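Long-range contact in pyruvate carboxylase protein (Rhizobium etli, PDB 2QF7), which is a biotin-dependent carboxylase of several domains, among them an ATP-grasp biotin carboxylase region and an HMGL-like TIM-barrel region: residues Leu233-Gly238 against Ala339-Pro344. Residues are numbered along the deposited sequence; the frame is centred on the assembly and turned at random.
Sequences LGDTHG and AAIGTP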
# COMPACT_ATOMS: atom_id res chain seq x y z
N LEU A 233 15.85 63.51 17.20
CA LEU A 233 16.42 62.82 18.35
C LEU A 233 16.67 63.94 19.39
O LEU A 233 17.19 65.01 19.05
CB LEU A 233 17.75 62.15 17.98
CG LEU A 233 17.78 61.01 16.97
CD1 LEU A 233 19.20 60.69 16.62
CD2 LEU A 233 17.09 59.76 17.56
N GLY A 234 16.28 63.72 20.64
CA GLY A 234 16.60 64.71 21.71
C GLY A 234 17.28 63.97 22.83
O GLY A 234 16.99 62.81 23.05
N ASP A 235 18.20 64.61 23.53
CA ASP A 235 18.85 63.94 24.64
C ASP A 235 18.45 64.58 25.96
O ASP A 235 17.78 65.60 25.97
CB ASP A 235 20.39 63.86 24.45
CG ASP A 235 21.10 65.20 24.56
OD1 ASP A 235 20.57 66.19 25.14
OD2 ASP A 235 22.25 65.25 24.09
N THR A 236 18.87 63.96 27.06
CA THR A 236 18.56 64.42 28.42
C THR A 236 19.31 65.72 28.80
O THR A 236 19.20 66.22 29.95
CB THR A 236 18.92 63.34 29.43
OG1 THR A 236 20.33 63.07 29.34
CG2 THR A 236 18.15 62.05 29.13
N HIS A 237 20.05 66.28 27.85
CA HIS A 237 20.81 67.51 28.14
C HIS A 237 20.33 68.74 27.37
O HIS A 237 21.01 69.77 27.35
CB HIS A 237 22.30 67.25 27.90
CG HIS A 237 22.85 66.10 28.69
ND1 HIS A 237 23.23 64.91 28.10
CD2 HIS A 237 23.08 65.95 30.01
CE1 HIS A 237 23.68 64.08 29.03
NE2 HIS A 237 23.60 64.69 30.19
N GLY A 238 19.17 68.65 26.72
CA GLY A 238 18.60 69.80 26.01
C GLY A 238 19.06 69.92 24.56
O GLY A 238 18.83 70.96 23.91
N ALA A 339 24.00 59.74 27.46
CA ALA A 339 24.99 60.33 26.56
C ALA A 339 24.50 61.66 25.97
O ALA A 339 23.29 61.88 25.83
CB ALA A 339 25.33 59.35 25.40
N ALA A 340 25.46 62.52 25.63
CA ALA A 340 25.17 63.77 24.95
C ALA A 340 25.32 63.62 23.41
O ALA A 340 26.36 63.12 22.92
CB ALA A 340 26.10 64.87 25.46
N ILE A 341 24.29 64.06 22.69
CA ILE A 341 24.32 64.12 21.22
C ILE A 341 25.50 65.02 20.86
O ILE A 341 25.70 66.05 21.50
CB ILE A 341 22.99 64.73 20.65
CG1 ILE A 341 21.86 63.71 20.73
CG2 ILE A 341 23.16 65.22 19.18
CD1 ILE A 341 20.49 64.36 20.57
N GLY A 342 26.30 64.58 19.90
CA GLY A 342 27.49 65.31 19.48
C GLY A 342 28.76 64.59 19.89
O GLY A 342 29.81 64.82 19.31
N THR A 343 28.67 63.72 20.90
CA THR A 343 29.82 62.95 21.38
C THR A 343 29.82 61.54 20.74
O THR A 343 28.76 61.00 20.44
CB THR A 343 29.86 62.81 22.92
OG1 THR A 343 28.70 62.10 23.37
CG2 THR A 343 29.92 64.15 23.62
N PRO A 344 31.02 60.97 20.48
CA PRO A 344 31.09 59.63 19.87
C PRO A 344 30.28 58.58 20.64
O PRO A 344 29.74 57.65 20.02
CB PRO A 344 32.60 59.29 19.88
CG PRO A 344 33.29 60.41 20.64
CD PRO A 344 32.35 61.59 20.65
O HOH W 1 20.85 61.86 27.13
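At the turn between strands 225-234 and 240-252 of a beta hairpin, the carboxylate of Asp235 bonds to the backbone of Ile341, in the loop that follows helix 328-336. The backbone N of Ile341 donates to Asp235 OD2 over 2.7 Å, nearly straight at 166°, and OD2 accepts through its anti lone pair, the one directed away from OD1. That other oxygen takes the backbone N of His237 at 2.8 Å, from well above the carboxylate plane, and this bond closes an Asx turn inside the type I turn Asp235-Gly238. With CG between the backbone N and the carbonyl carbon (chi1 69°), the carboxylate can serve its own turn and the facing loop together; Asn239 ND2 adds a second donor to OD2. Both segments belong to the ATP-grasp family region, where the hairpin is part of a large antiparallel sheet and 225-234 also pairs with 289-298. Alongside the carboxylate, the CG1 branch of Ile341 crosses Asp235 CB and brings CD1 to 3.7 Å from the backbone Leu233 O. The same methyl lies 4.4 Å from Leu233 CB, and Val241 and Val348 touch both side chains. A water bridges the backbones, accepting from Thr236 N and donating to Ala339 O at 2.8 Å, while the His237 ring lies beside Ala340 and turns an edge to Ala339 O. Ile341 is itself the second residue of a type II turn, Ala340 to Thr343, in which Ala340 O accepts from both Thr343 N and, at 2.6 Å, Thr343 OG1.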